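Local coordinates for succinyl-CoA ligase (ADP-forming) subunit alpha (Methanosaeta concilii, PDB 6HXI), which binds coenzyme A and joins a region of the succinyl-CoA synthetase clan to a helical citrate synthase-like C-terminal region, at residues L407-V412 against F576-S581; A453-A458 against Y571-F576; A511-T516 against I549-S554. All blocks are in the same frame, centred on the assembly; numbering follows the deposited sequence.

Interaction 1 of 3, residues L407-V412 against F576-S581. With ACT (acetate ion), chain L.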
ATOM      1  N   LEU B 407      -4.024 -20.297 -16.933  1.00 26.56           N
ATOM      2  CA  LEU B 407      -4.331 -19.619 -18.196  1.00 28.03           C
ATOM      3  C   LEU B 407      -4.792 -18.178 -17.928  1.00 27.01           C
ATOM      4  O   LEU B 407      -4.343 -17.282 -18.612  1.00 26.95           O
ATOM      5  CB  LEU B 407      -5.396 -20.420 -18.944  1.00 30.63           C
ATOM      6  CG  LEU B 407      -5.928 -19.967 -20.314  1.00 38.30           C
ATOM      7  CD1 LEU B 407      -4.793 -19.916 -21.370  1.00 41.61           C
ATOM      8  CD2 LEU B 407      -6.994 -21.007 -20.830  1.00 37.96           C
ATOM      9  N   VAL B 408      -5.695 -17.978 -16.963  1.00 22.22           N
ATOM     10  CA  VAL B 408      -6.235 -16.679 -16.569  1.00 23.03           C
ATOM     11  C   VAL B 408      -5.073 -15.751 -16.126  1.00 29.93           C
ATOM     12  O   VAL B 408      -5.019 -14.623 -16.586  1.00 30.18           O
ATOM     13  CB  VAL B 408      -7.312 -16.823 -15.464  1.00 25.23           C
ATOM     14  CG1 VAL B 408      -7.615 -15.458 -14.809  1.00 22.85           C
ATOM     15  CG2 VAL B 408      -8.563 -17.471 -16.029  1.00 24.20           C
ATOM     16  N   ILE B 409      -4.139 -16.260 -15.274  1.00 23.26           N
ATOM     17  CA  ILE B 409      -2.962 -15.520 -14.817  1.00 21.11           C
ATOM     18  C   ILE B 409      -2.135 -15.003 -15.983  1.00 25.04           C
ATOM     19  O   ILE B 409      -1.764 -13.842 -15.975  1.00 26.52           O
ATOM     20  CB  ILE B 409      -2.132 -16.362 -13.819  1.00 22.65           C
ATOM     21  CG1 ILE B 409      -2.892 -16.559 -12.545  1.00 21.07           C
ATOM     22  CG2 ILE B 409      -0.757 -15.748 -13.521  1.00 22.68           C
ATOM     23  CD1 ILE B 409      -2.214 -17.631 -11.561  1.00 19.25           C
ATOM     24  N   GLN B 410      -1.880 -15.844 -17.020  1.00 23.51           N
ATOM     25  CA  GLN B 410      -1.141 -15.450 -18.232  1.00 22.80           C
ATOM     26  C   GLN B 410      -1.878 -14.425 -19.043  1.00 26.28           C
ATOM     27  O   GLN B 410      -1.296 -13.459 -19.526  1.00 27.60           O
ATOM     28  CB  GLN B 410      -0.855 -16.682 -19.082  1.00 24.72           C
ATOM     29  CG  GLN B 410       0.078 -17.634 -18.344  1.00 21.81           C
ATOM     30  CD  GLN B 410       0.193 -18.925 -19.117  1.00 34.08           C
ATOM     31  OE1 GLN B 410       0.758 -18.973 -20.178  1.00 27.60           O
ATOM     32  NE2 GLN B 410      -0.357 -19.982 -18.599  1.00 21.13           N
ATOM     33  N   ILE B 411      -3.191 -14.609 -19.164  1.00 24.25           N
ATOM     34  CA  ILE B 411      -4.048 -13.692 -19.944  1.00 25.12           C
ATOM     35  C   ILE B 411      -4.152 -12.327 -19.309  1.00 30.90           C
ATOM     36  O   ILE B 411      -4.173 -11.327 -20.024  1.00 31.68           O
ATOM     37  CB  ILE B 411      -5.420 -14.379 -20.181  1.00 28.60           C
ATOM     38  CG1 ILE B 411      -5.194 -15.451 -21.307  1.00 28.77           C
ATOM     39  CG2 ILE B 411      -6.561 -13.355 -20.536  1.00 29.82           C
ATOM     40  CD1 ILE B 411      -6.287 -16.364 -21.635  1.00 39.34           C
ATOM     41  N   VAL B 412      -4.217 -12.266 -17.958  1.00 26.57           N
ATOM     42  CA  VAL B 412      -4.346 -10.975 -17.284  1.00 22.85           C
ATOM     43  C   VAL B 412      -2.979 -10.398 -16.857  1.00 25.71           C
ATOM     44  O   VAL B 412      -2.967  -9.336 -16.240  1.00 25.83           O
ATOM     45  CB  VAL B 412      -5.376 -10.965 -16.125  1.00 25.22           C
ATOM     46  CG1 VAL B 412      -6.738 -11.516 -16.568  1.00 25.92           C
ATOM     47  CG2 VAL B 412      -4.867 -11.727 -14.889  1.00 24.37           C
ATOM     48  N   PHE B 576      -7.060 -11.636 -10.286  1.00 25.56           N
ATOM     49  CA  PHE B 576      -6.657 -10.517 -11.129  1.00 25.38           C
ATOM     50  C   PHE B 576      -5.407  -9.814 -10.567  1.00 26.84           C
ATOM     51  O   PHE B 576      -4.494  -9.491 -11.321  1.00 26.56           O
ATOM     52  CB  PHE B 576      -7.814  -9.512 -11.326  1.00 26.67           C
ATOM     53  CG  PHE B 576      -7.475  -8.355 -12.242  1.00 26.47           C
ATOM     54  CD1 PHE B 576      -7.457  -8.521 -13.627  1.00 29.66           C
ATOM     55  CD2 PHE B 576      -7.121  -7.113 -11.718  1.00 30.29           C
ATOM     56  CE1 PHE B 576      -7.105  -7.454 -14.475  1.00 30.68           C
ATOM     57  CE2 PHE B 576      -6.755  -6.040 -12.572  1.00 32.37           C
ATOM     58  CZ  PHE B 576      -6.806  -6.205 -13.940  1.00 29.67           C
ATOM     59  N   ALA B 577      -5.369  -9.607  -9.272  1.00 24.47           N
ATOM     60  CA  ALA B 577      -4.248  -8.953  -8.578  1.00 25.32           C
ATOM     61  C   ALA B 577      -2.949  -9.720  -8.678  1.00 27.86           C
ATOM     62  O   ALA B 577      -1.897  -9.149  -8.954  1.00 27.20           O
ATOM     63  CB  ALA B 577      -4.605  -8.676  -7.125  1.00 24.84           C
ATOM     64  N   LEU B 578      -3.036 -11.018  -8.521  1.00 24.50           N
ATOM     65  CA  LEU B 578      -1.897 -11.909  -8.625  1.00 24.99           C
ATOM     66  C   LEU B 578      -1.352 -11.903 -10.072  1.00 29.33           C
ATOM     67  O   LEU B 578      -0.143 -11.734 -10.290  1.00 27.53           O
ATOM     68  CB  LEU B 578      -2.329 -13.309  -8.163  1.00 24.97           C
ATOM     69  CG  LEU B 578      -1.271 -14.410  -8.252  1.00 31.12           C
ATOM     70  CD1 LEU B 578      -0.181 -14.219  -7.230  1.00 30.40           C
ATOM     71  CD2 LEU B 578      -1.897 -15.746  -8.098  1.00 28.66           C
ATOM     72  N   GLY B 579      -2.228 -12.090 -11.051  1.00 25.00           N
ATOM     73  CA  GLY B 579      -1.790 -12.064 -12.437  1.00 24.08           C
ATOM     74  C   GLY B 579      -1.281 -10.710 -12.888  1.00 26.40           C
ATOM     75  O   GLY B 579      -0.189 -10.619 -13.444  1.00 26.47           O
ATOM     76  N   ARG B 580      -2.030  -9.632 -12.618  1.00 23.31           N
ATOM     77  CA  ARG B 580      -1.614  -8.290 -13.063  1.00 23.33           C
ATOM     78  C   ARG B 580      -0.334  -7.799 -12.321  1.00 27.22           C
ATOM     79  O   ARG B 580       0.364  -6.950 -12.850  1.00 25.96           O
ATOM     80  CB  ARG B 580      -2.784  -7.294 -13.015  1.00 27.84           C
ATOM     81  CG  ARG B 580      -2.512  -5.878 -13.567  1.00 30.25           C
ATOM     82  CD  ARG B 580      -1.933  -5.880 -14.994  1.00 25.37           C
ATOM     83  NE  ARG B 580      -2.850  -6.630 -15.856  1.00 25.99           N
ATOM     84  CZ  ARG B 580      -3.887  -6.102 -16.476  1.00 34.00           C
ATOM     85  NH1 ARG B 580      -4.727  -6.875 -17.146  1.00 39.18           N
ATOM     86  NH2 ARG B 580      -4.065  -4.788 -16.478  1.00 25.34           N
ATOM     87  N   SER B 581       0.079  -8.467 -11.218  1.00 23.00           N
ATOM     88  CA  SER B 581       1.322  -8.156 -10.492  1.00 20.41           C
ATOM     89  C   SER B 581       2.509  -8.382 -11.366  1.00 23.09           C
ATOM     90  O   SER B 581       3.503  -7.694 -11.236  1.00 23.00           O
ATOM     91  CB  SER B 581       1.454  -9.052  -9.265  1.00 20.16           C
ATOM     92  OG  SER B 581       0.633  -8.398  -8.313  1.00 31.59           O
TER
HETATM   93  C   ACT L 706      -7.535  -4.519 -17.891  1.00 67.85           C
HETATM   94  O   ACT L 706      -7.649  -5.179 -18.979  1.00 72.22           O
HETATM   95  OXT ACT L 706      -6.500  -3.890 -17.552  1.00 61.42           O
HETATM   96  CH3 ACT L 706      -8.764  -4.478 -16.916  1.00 66.56           C
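Within the helical citrate synthase-like region, segments 407-412 and 576-581, on helices 399-412 and 571-594, cross at -54°, their axes coming within 7.7 Å. On the second helix, Phe576 sets out away from its neighbour, but with CG anti to the backbone N (chi1 -178°) the ring is carried back until CD1 lies 4.1 Å from Val412 CB. Leu578 follows; its side chain crosses that of Ile409 obliquely, and Leu578 CD2 meets Ile409 CD1 at 4.0 Å. Gly579 and Ile409 have the nearest pair of CA atoms, 4.4 Å apart, and the place beside the glycine is taken by Val412 CG2. Arg580, bent at chi2 and chi3, then folds its guanidinium back so that Phe576 CZ lies over one face, offset toward the rim. Its NE donates to Val412 O at 2.7 Å with an N-H...O angle of 161°, in the plane of both carbonyl and guanidinium; the bond from NH1 to the same oxygen is weak. NH2 binds OXT of an acetate ion, probably from the crystallisation liquor, at 2.8 Å. One cation thus satisfies a buried backbone carbonyl, which it would be expected to polarise, while keeping an N-H for a small carboxylate.

Interaction 2 of 3, residues A453-A458 against Y571-F576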
ATOM      1  N   ALA B 453     -14.872  -5.671 -12.786  1.00 36.96           N
ATOM      2  CA  ALA B 453     -15.935  -6.174 -13.673  1.00 37.50           C
ATOM      3  C   ALA B 453     -15.970  -7.707 -13.691  1.00 40.62           C
ATOM      4  O   ALA B 453     -16.985  -8.266 -14.097  1.00 39.75           O
ATOM      5  CB  ALA B 453     -15.756  -5.641 -15.092  1.00 38.02           C
ATOM      6  N   ILE B 454     -14.867  -8.371 -13.204  1.00 36.41           N
ATOM      7  CA  ILE B 454     -14.750  -9.836 -13.157  1.00 36.09           C
ATOM      8  C   ILE B 454     -15.754 -10.367 -12.177  1.00 38.84           C
ATOM      9  O   ILE B 454     -16.549 -11.221 -12.553  1.00 35.82           O
ATOM     10  CB  ILE B 454     -13.328 -10.367 -12.849  1.00 38.44           C
ATOM     11  CG1 ILE B 454     -12.309  -9.815 -13.852  1.00 38.31           C
ATOM     12  CG2 ILE B 454     -13.335 -11.921 -12.852  1.00 36.59           C
ATOM     13  CD1 ILE B 454     -10.830 -10.211 -13.592  1.00 45.44           C
ATOM     14  N   ASP B 455     -15.756  -9.786 -10.979  1.00 38.03           N
ATOM     15  CA  ASP B 455     -16.668 -10.130  -9.864  1.00 36.77           C
ATOM     16  C   ASP B 455     -18.106  -9.760 -10.200  1.00 37.64           C
ATOM     17  O   ASP B 455     -18.964 -10.555  -9.936  1.00 37.58           O
ATOM     18  CB  ASP B 455     -16.287  -9.334  -8.624  1.00 40.07           C
ATOM     19  CG  ASP B 455     -15.750 -10.215  -7.524  1.00 63.05           C
ATOM     20  OD1 ASP B 455     -15.914 -11.422  -7.640  1.00 65.55           O
ATOM     21  OD2 ASP B 455     -15.175  -9.682  -6.575  1.00 74.73           O
ATOM     22  N   ASP B 456     -18.323  -8.553 -10.715  1.00 35.29           N
ATOM     23  CA  ASP B 456     -19.656  -8.052 -11.069  1.00 36.46           C
ATOM     24  C   ASP B 456     -20.286  -8.945 -12.092  1.00 37.01           C
ATOM     25  O   ASP B 456     -21.467  -9.215 -11.934  1.00 37.61           O
ATOM     26  CB  ASP B 456     -19.638  -6.626 -11.641  1.00 39.59           C
ATOM     27  CG  ASP B 456     -19.219  -5.495 -10.745  1.00 57.92           C
ATOM     28  OD1 ASP B 456     -19.236  -5.680  -9.507  1.00 60.67           O
ATOM     29  OD2 ASP B 456     -18.897  -4.397 -11.284  1.00 66.89           O
ATOM     30  N   ALA B 457     -19.516  -9.404 -13.127  1.00 30.87           N
ATOM     31  CA  ALA B 457     -20.037 -10.296 -14.177  1.00 31.08           C
ATOM     32  C   ALA B 457     -20.415 -11.631 -13.586  1.00 37.18           C
ATOM     33  O   ALA B 457     -21.524 -12.099 -13.843  1.00 38.54           O
ATOM     34  CB  ALA B 457     -19.032 -10.499 -15.301  1.00 31.70           C
ATOM     35  N   ALA B 458     -19.528 -12.230 -12.774  1.00 32.94           N
ATOM     36  CA  ALA B 458     -19.840 -13.484 -12.091  1.00 32.75           C
ATOM     37  C   ALA B 458     -21.158 -13.345 -11.282  1.00 38.64           C
ATOM     38  O   ALA B 458     -22.053 -14.143 -11.467  1.00 41.24           O
ATOM     39  CB  ALA B 458     -18.679 -13.907 -11.199  1.00 31.72           C
ATOM     40  N   TYR B 571     -12.460 -13.426  -4.258  1.00 33.32           N
ATOM     41  CA  TYR B 571     -11.426 -14.371  -4.680  1.00 31.24           C
ATOM     42  C   TYR B 571     -10.941 -13.986  -6.071  1.00 33.79           C
ATOM     43  O   TYR B 571      -9.749 -14.019  -6.348  1.00 35.19           O
ATOM     44  CB  TYR B 571     -12.030 -15.764  -4.762  1.00 32.99           C
ATOM     45  CG  TYR B 571     -12.214 -16.484  -3.446  1.00 34.13           C
ATOM     46  CD1 TYR B 571     -13.199 -16.087  -2.545  1.00 37.24           C
ATOM     47  CD2 TYR B 571     -11.497 -17.629  -3.156  1.00 34.31           C
ATOM     48  CE1 TYR B 571     -13.446 -16.810  -1.373  1.00 36.71           C
ATOM     49  CE2 TYR B 571     -11.740 -18.362  -1.991  1.00 35.32           C
ATOM     50  CZ  TYR B 571     -12.693 -17.928  -1.089  1.00 39.27           C
ATOM     51  OH  TYR B 571     -12.934 -18.638   0.058  1.00 39.87           O
ATOM     52  N   LEU B 572     -11.868 -13.562  -6.907  1.00 30.91           N
ATOM     53  CA  LEU B 572     -11.661 -13.157  -8.303  1.00 32.98           C
ATOM     54  C   LEU B 572     -10.861 -11.879  -8.427  1.00 36.59           C
ATOM     55  O   LEU B 572     -10.065 -11.775  -9.352  1.00 37.55           O
ATOM     56  CB  LEU B 572     -13.006 -13.074  -9.037  1.00 33.83           C
ATOM     57  CG  LEU B 572     -13.454 -14.371  -9.765  1.00 40.55           C
ATOM     58  CD1 LEU B 572     -13.278 -15.599  -8.925  1.00 42.12           C
ATOM     59  CD2 LEU B 572     -14.896 -14.268 -10.219  1.00 44.78           C
ATOM     60  N   ASN B 573     -10.991 -10.936  -7.458  1.00 32.29           N
ATOM     61  CA  ASN B 573     -10.145  -9.752  -7.430  1.00 31.80           C
ATOM     62  C   ASN B 573      -8.718 -10.157  -7.096  1.00 33.10           C
ATOM     63  O   ASN B 573      -7.788  -9.573  -7.641  1.00 33.00           O
ATOM     64  CB  ASN B 573     -10.653  -8.699  -6.429  1.00 42.99           C
ATOM     65  CG  ASN B 573     -11.837  -7.955  -6.964  1.00 77.80           C
ATOM     66  OD1 ASN B 573     -12.963  -8.458  -6.952  1.00 70.50           O
ATOM     67  ND2 ASN B 573     -11.592  -6.791  -7.552  1.00 79.99           N
ATOM     68  N   GLY B 574      -8.560 -11.164  -6.238  1.00 26.22           N
ATOM     69  CA  GLY B 574      -7.261 -11.711  -5.886  1.00 24.10           C
ATOM     70  C   GLY B 574      -6.554 -12.336  -7.071  1.00 30.27           C
ATOM     71  O   GLY B 574      -5.350 -12.155  -7.231  1.00 30.75           O
ATOM     72  N   LEU B 575      -7.292 -13.104  -7.904  1.00 27.77           N
ATOM     73  CA  LEU B 575      -6.739 -13.753  -9.091  1.00 27.62           C
ATOM     74  C   LEU B 575      -6.248 -12.688 -10.077  1.00 29.91           C
ATOM     75  O   LEU B 575      -5.119 -12.771 -10.550  1.00 28.39           O
ATOM     76  CB  LEU B 575      -7.799 -14.653  -9.747  1.00 27.85           C
ATOM     77  CG  LEU B 575      -7.339 -15.618 -10.823  1.00 31.96           C
ATOM     78  CD1 LEU B 575      -6.189 -16.508 -10.330  1.00 32.30           C
ATOM     79  CD2 LEU B 575      -8.513 -16.461 -11.336  1.00 34.92           C
ATOM     80  N   PHE B 576      -7.060 -11.636 -10.286  1.00 25.56           N
ATOM     81  CA  PHE B 576      -6.657 -10.517 -11.129  1.00 25.38           C
ATOM     82  C   PHE B 576      -5.407  -9.814 -10.567  1.00 26.84           C
ATOM     83  O   PHE B 576      -4.494  -9.491 -11.321  1.00 26.56           O
ATOM     84  CB  PHE B 576      -7.814  -9.512 -11.326  1.00 26.67           C
ATOM     85  CG  PHE B 576      -7.475  -8.355 -12.242  1.00 26.47           C
ATOM     86  CD1 PHE B 576      -7.457  -8.521 -13.627  1.00 29.66           C
ATOM     87  CD2 PHE B 576      -7.121  -7.113 -11.718  1.00 30.29           C
ATOM     88  CE1 PHE B 576      -7.105  -7.454 -14.475  1.00 30.68           C
ATOM     89  CE2 PHE B 576      -6.755  -6.040 -12.572  1.00 32.37           C
ATOM     90  CZ  PHE B 576      -6.806  -6.205 -13.940  1.00 29.67           C
TER
HETATM   91  O   HOH W   1     -14.926 -13.546  -6.386  1.00 55.33           O
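Segments 453-458 and 571-576 pair the first turns of two helices in the all-helical fold of the citrate synthase C-terminal family, running roughly antiparallel at 145° with the segment axes 8.8 Å apart. Apolar packing makes up much of the contact. Ile454 points at the other helix and divides its work between two branches. CG2, anti to the backbone N, meets Leu572 CD2 at 3.9 Å, while the extended arm, with CG1 beside the backbone N, carries CD1 to within 3.8 Å of Phe576 CD1 and crosses that side chain at about a right angle. One turn along, Ala458 CB touches the same Leu572 CD2 at 3.9 Å, so this one methyl touches both Ile454 and Ala458. Ile544 and Phe548 of helix 540-555 continue the apolar layer around Ile454 and Leu572.

The polar part gathers around Asp455, a buried residue whose chi1 of -113° lies off the staggered positions. The side chains of Asp455 and Asn573 cross at about a right angle, with carboxylate and amide planes 54° apart; that amide is probably turned over in the model. The carboxylate also lies close to the start of helix 571-594, where the helix dipole would probably favour its ionised form. A water joins it to the backbone of that first turn, hydrogen-bonded at 2.7 Å to Asp455 OD1 and accepting from Leu572 N at 3.1 Å.

Interaction 3 of 3, residues A511-T516 against I549-S554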
ATOM      1  N   ALA B 511     -13.851 -26.902 -24.821  1.00 42.31           N
ATOM      2  CA  ALA B 511     -13.122 -28.171 -25.042  1.00 42.26           C
ATOM      3  C   ALA B 511     -12.893 -28.998 -23.793  1.00 46.63           C
ATOM      4  O   ALA B 511     -12.967 -30.217 -23.897  1.00 48.07           O
ATOM      5  CB  ALA B 511     -11.786 -27.884 -25.715  1.00 42.60           C
ATOM      6  N   ASN B 512     -12.606 -28.363 -22.616  1.00 42.43           N
ATOM      7  CA  ASN B 512     -12.187 -29.102 -21.415  1.00 41.70           C
ATOM      8  C   ASN B 512     -13.093 -29.072 -20.173  1.00 43.76           C
ATOM      9  O   ASN B 512     -12.930 -29.934 -19.312  1.00 39.24           O
ATOM     10  CB  ASN B 512     -10.777 -28.629 -21.006  1.00 42.60           C
ATOM     11  CG  ASN B 512      -9.744 -28.879 -22.083  1.00 51.21           C
ATOM     12  OD1 ASN B 512      -9.269 -29.998 -22.277  1.00 42.49           O
ATOM     13  ND2 ASN B 512      -9.451 -27.871 -22.867  1.00 45.42           N
ATOM     14  N   PHE B 513     -14.021 -28.122 -20.056  1.00 40.04           N
ATOM     15  CA  PHE B 513     -14.863 -28.118 -18.856  1.00 38.42           C
ATOM     16  C   PHE B 513     -15.961 -29.140 -18.923  1.00 43.99           C
ATOM     17  O   PHE B 513     -16.720 -29.137 -19.897  1.00 46.82           O
ATOM     18  CB  PHE B 513     -15.497 -26.742 -18.584  1.00 38.15           C
ATOM     19  CG  PHE B 513     -14.647 -25.651 -17.993  1.00 37.53           C
ATOM     20  CD1 PHE B 513     -13.257 -25.689 -18.103  1.00 37.94           C
ATOM     21  CD2 PHE B 513     -15.241 -24.516 -17.416  1.00 35.56           C
ATOM     22  CE1 PHE B 513     -12.483 -24.632 -17.635  1.00 36.88           C
ATOM     23  CE2 PHE B 513     -14.471 -23.482 -16.944  1.00 36.93           C
ATOM     24  CZ  PHE B 513     -13.098 -23.533 -17.078  1.00 35.49           C
ATOM     25  N   PRO B 514     -16.153 -29.940 -17.862  1.00 39.06           N
ATOM     26  CA  PRO B 514     -17.270 -30.895 -17.863  1.00 39.80           C
ATOM     27  C   PRO B 514     -18.623 -30.235 -18.139  1.00 49.02           C
ATOM     28  O   PRO B 514     -19.415 -30.787 -18.906  1.00 52.71           O
ATOM     29  CB  PRO B 514     -17.184 -31.527 -16.473  1.00 40.44           C
ATOM     30  CG  PRO B 514     -15.714 -31.455 -16.141  1.00 44.25           C
ATOM     31  CD  PRO B 514     -15.328 -30.098 -16.644  1.00 39.31           C
ATOM     32  N   SER B 515     -18.858 -29.031 -17.566  1.00 44.73           N
ATOM     33  CA  SER B 515     -20.071 -28.223 -17.754  1.00 43.81           C
ATOM     34  C   SER B 515     -19.736 -26.742 -17.965  1.00 42.35           C
ATOM     35  O   SER B 515     -18.836 -26.220 -17.316  1.00 38.40           O
ATOM     36  CB  SER B 515     -21.005 -28.354 -16.557  1.00 47.31           C
ATOM     37  OG  SER B 515     -20.486 -27.671 -15.430  1.00 54.87           O
ATOM     38  N   THR B 516     -20.479 -26.078 -18.872  1.00 40.10           N
ATOM     39  CA  THR B 516     -20.366 -24.647 -19.212  1.00 39.75           C
ATOM     40  C   THR B 516     -21.792 -24.056 -19.272  1.00 45.18           C
ATOM     41  O   THR B 516     -22.125 -23.385 -20.247  1.00 47.37           O
ATOM     42  CB  THR B 516     -19.619 -24.444 -20.563  1.00 53.91           C
ATOM     43  OG1 THR B 516     -20.415 -24.972 -21.622  1.00 61.77           O
ATOM     44  CG2 THR B 516     -18.215 -25.082 -20.604  1.00 50.61           C
ATOM     45  N   ILE B 549     -17.353 -19.457 -12.310  1.00 33.10           N
ATOM     46  CA  ILE B 549     -18.573 -20.078 -11.753  1.00 34.14           C
ATOM     47  C   ILE B 549     -18.737 -21.476 -12.381  1.00 37.48           C
ATOM     48  O   ILE B 549     -19.033 -22.437 -11.671  1.00 39.34           O
ATOM     49  CB  ILE B 549     -19.868 -19.221 -11.973  1.00 37.40           C
ATOM     50  CG1 ILE B 549     -19.726 -17.775 -11.400  1.00 35.80           C
ATOM     51  CG2 ILE B 549     -21.139 -19.951 -11.435  1.00 38.20           C
ATOM     52  CD1 ILE B 549     -19.269 -17.731 -10.022  1.00 35.42           C
ATOM     53  N   ASP B 550     -18.555 -21.588 -13.707  1.00 31.78           N
ATOM     54  CA  ASP B 550     -18.648 -22.900 -14.385  1.00 31.24           C
ATOM     55  C   ASP B 550     -17.602 -23.908 -13.903  1.00 38.71           C
ATOM     56  O   ASP B 550     -17.915 -25.080 -13.765  1.00 41.21           O
ATOM     57  CB  ASP B 550     -18.598 -22.749 -15.885  1.00 31.00           C
ATOM     58  CG  ASP B 550     -19.928 -22.311 -16.458  1.00 44.34           C
ATOM     59  OD1 ASP B 550     -21.017 -22.634 -15.819  1.00 40.68           O
ATOM     60  OD2 ASP B 550     -19.916 -21.669 -17.550  1.00 47.36           O
ATOM     61  N   LEU B 551     -16.371 -23.456 -13.637  1.00 36.85           N
ATOM     62  CA  LEU B 551     -15.281 -24.292 -13.123  1.00 36.19           C
ATOM     63  C   LEU B 551     -15.729 -24.876 -11.752  1.00 39.34           C
ATOM     64  O   LEU B 551     -15.599 -26.083 -11.499  1.00 37.93           O
ATOM     65  CB  LEU B 551     -14.024 -23.389 -12.965  1.00 34.34           C
ATOM     66  CG  LEU B 551     -12.740 -24.031 -12.439  1.00 38.34           C
ATOM     67  CD1 LEU B 551     -11.532 -23.228 -12.874  1.00 37.49           C
ATOM     68  CD2 LEU B 551     -12.701 -24.035 -10.912  1.00 40.35           C
ATOM     69  N   MET B 552     -16.236 -23.989 -10.870  1.00 34.36           N
ATOM     70  CA  MET B 552     -16.697 -24.375  -9.546  1.00 33.50           C
ATOM     71  C   MET B 552     -17.870 -25.347  -9.598  1.00 37.27           C
ATOM     72  O   MET B 552     -17.857 -26.321  -8.860  1.00 36.69           O
ATOM     73  CB  MET B 552     -17.014 -23.157  -8.710  1.00 34.83           C
ATOM     74  CG  MET B 552     -15.769 -22.461  -8.224  1.00 37.39           C
ATOM     75  SD  MET B 552     -16.186 -21.161  -7.069  1.00 40.19           S
ATOM     76  CE  MET B 552     -16.976 -20.014  -8.130  1.00 37.28           C
ATOM     77  N   SER B 553     -18.838 -25.121 -10.506  1.00 33.13           N
ATOM     78  CA  SER B 553     -19.950 -26.041 -10.734  1.00 33.93           C
ATOM     79  C   SER B 553     -19.436 -27.372 -11.313  1.00 42.42           C
ATOM     80  O   SER B 553     -20.010 -28.411 -11.021  1.00 43.73           O
ATOM     81  CB  SER B 553     -20.962 -25.435 -11.704  1.00 36.46           C
ATOM     82  OG  SER B 553     -21.575 -24.306 -11.113  1.00 37.69           O
ATOM     83  N   SER B 554     -18.374 -27.345 -12.143  1.00 41.94           N
ATOM     84  CA  SER B 554     -17.774 -28.573 -12.720  1.00 41.30           C
ATOM     85  C   SER B 554     -17.053 -29.381 -11.629  1.00 48.09           C
ATOM     86  O   SER B 554     -17.143 -30.594 -11.666  1.00 46.38           O
ATOM     87  CB  SER B 554     -16.818 -28.253 -13.860  1.00 39.89           C
ATOM     88  OG  SER B 554     -17.472 -27.671 -14.973  1.00 51.75           O
TER
HETATM   89  O   HOH W   2     -21.607 -25.244 -15.477  1.00 36.71           O
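Helix 500-512 gives out at Phe513, the first residue to leave helical angles, and a short connection, extended at Phe513 and Ser515, runs past helix 540-555, with Thr516 CA 5.4 Å from Asp550 CA, before helix 517-530 begins. Phe513 points at the passing helix with CG beside the backbone N. Asp550 CB sits at the ring edge, near its plane, 4.1 Å from Phe513 CD2, and the carboxylate beyond it is turned 85° to the ring. The next ring atom, Phe513 CE2, packs on Leu551 CB at 4.0 Å.

Ser554 OG is the polar centre of the contact. It donates to Asp550 O of its own helix at 2.9 Å, from 37° out of the carbonyl plane, and accepts from Ser515 N across the gap at 3.2 Å with an N-H...O angle of 151°. With Ser554 OG beside its backbone N, that hydroxyl is turned toward Asp550 O and the connection alike, and Pro514 CD rests against it at 3.6 Å. A water also spans the contact, bound to Ser515 OG and donating to Asp550 OD1 at 2.7 Å.

Asp550 OD1 and OD2 also accept from the backbone N of Leu518 and Leu519, gripping the first turn of helix 517-530, whereas Thr516, the N-cap residue, makes no capping bond with its own side chain. Helix 399-412 also packs against this contact, Phe404 meeting Phe513 edge-to-face and Tyr400 packing on Pro514 and Ser554, while helices 560-569 and 453-466 cover Ile549 on helix 540-555.

How the interactions relate
From the N terminus, the three contacts open in the order 1, 2, 3 and close in the reverse order, so they nest without crossing. Helix 399-412 opens interaction 1, helix 453-466 interaction 2 and the connection after helix 500-512 interaction 3. Helix 540-555 closes the innermost loop, with 32 residues between the segments of interaction 3; helix 571-594 then closes the 112-residue and 163-residue loops in succession, with Phe576 serving both. Val408 CG1 packs on Leu575 CD2 between interactions 1 and 2, and Ala458 CB on Ile549 CG1 between 2 and 3. Interactions 1 and 3 do not touch, so interaction 2 links them within one helical bundle.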